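PDB 1YHT: DspB from Aggregatibacter actinomycetemcomitans, which hydrolyses terminal beta-linked N-acetylhexosamine residues as a family 20 glycoside hydrolase and disperses biofilms, probably by cutting their poly-N-acetylglucosamine. Local coordinates for residues I234-W237 against S238-G241. Sequence-based numbering, arbitrary orientation.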
ATOM      1  N   ILE A 234       5.834  -1.503  10.360  1.00  8.02           N
ATOM      2  CA  ILE A 234       6.294  -2.121   9.135  1.00  8.29           C
ATOM      3  C   ILE A 234       5.275  -3.103   8.536  1.00  8.66           C
ATOM      4  O   ILE A 234       4.763  -4.003   9.248  1.00  9.76           O
ATOM      5  CB  ILE A 234       7.619  -2.846   9.341  1.00  7.40           C
ATOM      6  CG1 ILE A 234       8.689  -1.916  10.020  1.00  7.72           C
ATOM      7  CG2 ILE A 234       8.091  -3.446   8.021  1.00  8.09           C
ATOM      8  CD1 ILE A 234       8.715  -0.522   9.500  1.00  8.11           C
ATOM      9  N   THR A 235       4.991  -2.913   7.244  1.00  7.68           N
ATOM     10  CA  THR A 235       4.239  -3.886   6.435  1.00  7.99           C
ATOM     11  C   THR A 235       5.223  -4.743   5.637  1.00  8.08           C
ATOM     12  O   THR A 235       5.759  -4.316   4.608  1.00  8.63           O
ATOM     13  CB  THR A 235       3.139  -3.168   5.526  1.00  8.15           C
ATOM     14  OG1 THR A 235       3.719  -2.191   4.647  1.00  4.65           O
ATOM     15  CG2 THR A 235       2.177  -2.478   6.393  1.00  7.58           C
ATOM     16  N   TYR A 236       5.500  -5.943   6.166  1.00  9.67           N
ATOM     17  CA  TYR A 236       6.609  -6.811   5.735  1.00  8.86           C
ATOM     18  C   TYR A 236       6.151  -7.822   4.708  1.00  8.84           C
ATOM     19  O   TYR A 236       5.473  -8.821   5.055  1.00  9.56           O
ATOM     20  CB  TYR A 236       7.240  -7.570   6.943  1.00  8.99           C
ATOM     21  CG  TYR A 236       8.657  -8.033   6.664  1.00  7.81           C
ATOM     22  CD1 TYR A 236       9.760  -7.386   7.244  1.00  9.50           C
ATOM     23  CD2 TYR A 236       8.920  -9.051   5.753  1.00  8.11           C
ATOM     24  CE1 TYR A 236      11.095  -7.764   6.937  1.00  7.87           C
ATOM     25  CE2 TYR A 236      10.217  -9.443   5.459  1.00  9.80           C
ATOM     26  CZ  TYR A 236      11.320  -8.820   6.082  1.00 10.70           C
ATOM     27  OH  TYR A 236      12.644  -9.205   5.767  1.00 11.07           O
ATOM     28  N   TRP A 237       6.504  -7.576   3.449  1.00  8.58           N
ATOM     29  CA  TRP A 237       5.961  -8.358   2.338  1.00  9.46           C
ATOM     30  C   TRP A 237       6.884  -9.425   1.745  1.00 10.53           C
ATOM     31  O   TRP A 237       6.414 -10.443   1.255  1.00  8.82           O
ATOM     32  CB  TRP A 237       5.449  -7.471   1.243  1.00  8.81           C
ATOM     33  CG  TRP A 237       6.455  -6.713   0.468  1.00  9.58           C
ATOM     34  CD1 TRP A 237       7.113  -5.592   0.849  1.00  9.81           C
ATOM     35  CD2 TRP A 237       6.897  -7.006  -0.853  1.00  8.76           C
ATOM     36  NE1 TRP A 237       7.944  -5.167  -0.143  1.00  9.00           N
ATOM     37  CE2 TRP A 237       7.842  -6.021  -1.203  1.00  8.70           C
ATOM     38  CE3 TRP A 237       6.586  -8.007  -1.774  1.00  9.90           C
ATOM     39  CZ2 TRP A 237       8.461  -5.984  -2.445  1.00  8.55           C
ATOM     40  CZ3 TRP A 237       7.199  -7.982  -3.034  1.00  9.67           C
ATOM     41  CH2 TRP A 237       8.130  -6.979  -3.357  1.00 10.76           C
ATOM     42  N   SER A 238       8.188  -9.147   1.773  1.00 11.07           N
ATOM     43  CA  SER A 238       9.179 -10.085   1.260  1.00 12.02           C
ATOM     44  C   SER A 238      10.569  -9.742   1.814  1.00 12.69           C
ATOM     45  O   SER A 238      10.933  -8.558   1.927  1.00 12.83           O
ATOM     46  CB  SER A 238       9.207  -9.986  -0.254  1.00 10.70           C
ATOM     47  OG  SER A 238      10.058 -10.967  -0.809  1.00 11.77           O
ATOM     48  N   TYR A 239      11.352 -10.776   2.106  1.00 14.28           N
ATOM     49  CA  TYR A 239      12.760 -10.619   2.473  1.00 14.68           C
ATOM     50  C   TYR A 239      13.589 -10.051   1.330  1.00 15.43           C
ATOM     51  O   TYR A 239      14.597  -9.387   1.560  1.00 15.68           O
ATOM     52  CB  TYR A 239      13.328 -11.992   2.880  1.00 15.57           C
ATOM     53  CG  TYR A 239      14.432 -12.063   3.934  1.00 15.74           C
ATOM     54  CD1 TYR A 239      14.800 -13.305   4.448  1.00 16.75           C
ATOM     55  CD2 TYR A 239      15.138 -10.937   4.382  1.00 17.99           C
ATOM     56  CE1 TYR A 239      15.795 -13.447   5.391  1.00 15.22           C
ATOM     57  CE2 TYR A 239      16.184 -11.081   5.332  1.00 16.28           C
ATOM     58  CZ  TYR A 239      16.498 -12.360   5.816  1.00 17.81           C
ATOM     59  OH  TYR A 239      17.465 -12.571   6.762  1.00 16.84           O
ATOM     60  N   ASP A 240      13.193 -10.318   0.093  1.00 15.69           N
ATOM     61  CA  ASP A 240      14.067 -10.039  -1.048  1.00 16.60           C
ATOM     62  C   ASP A 240      13.404  -9.425  -2.272  1.00 16.06           C
ATOM     63  O   ASP A 240      13.979  -9.407  -3.391  1.00 15.23           O
ATOM     64  CB  ASP A 240      14.813 -11.335  -1.412  1.00 18.24           C
ATOM     65  CG  ASP A 240      13.866 -12.507  -1.711  1.00 18.52           C
ATOM     66  OD1 ASP A 240      12.681 -12.255  -2.068  1.00 18.72           O
ATOM     67  OD2 ASP A 240      14.323 -13.665  -1.590  1.00 18.79           O
ATOM     68  N   GLY A 241      12.217  -8.864  -2.066  1.00 15.58           N
ATOM     69  CA  GLY A 241      11.522  -8.189  -3.123  1.00 16.13           C
ATOM     70  C   GLY A 241      10.980  -9.129  -4.162  1.00 16.16           C
ATOM     71  O   GLY A 241      10.626  -8.716  -5.264  1.00 15.99           O
TER
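The contact lies at the C-terminal end of strand 233-236 of the TIM barrel, where Y236 and W237 pack against the first residues of the beta-alpha loop leading to helix 246-255. In such barrels the active site opens at this end of the strands. Y236 and W237 send their rings to different sides of the chain, and S238 passes between them. The W237 side chain carries CG between its backbone N and carbonyl carbon (chi1 69°), which carries the indole forward along the chain, past S238 to G241. S238 CB sits over one face of its six-membered ring, 3.9 Å from the centroid, in a CH-pi contact. Further along the indole, CH2 of W237 meets CA of G241 at 3.6 Å. G241 has a positive phi (71°), and the loop bends round the outer end of the ring. W237 NE1 is hydrogen-bonded to D218 OD2, and W216 meets the same indole at a steep angle. A bound acetic acid and a glycerol, probably from the crystallisation liquor, lie close to the W237 side chain, consistent with a pocket at this end of the barrel. S238 OG accepts a weak hydrogen bond from D240 N (3.3 Å) and is also hydrogen-bonded to D242 OD1. The Y236 ring meets the S238 backbone at a slant, with CE2 3.7 Å from S238 C. Its hydroxyl is hydrogen-bonded to V257 O, and W307 meets the rings of both tyrosines. Y236 and Y239 touch through the Y236 hydroxyl, Y236 OH lying 3.3 Å from Y239 CD2.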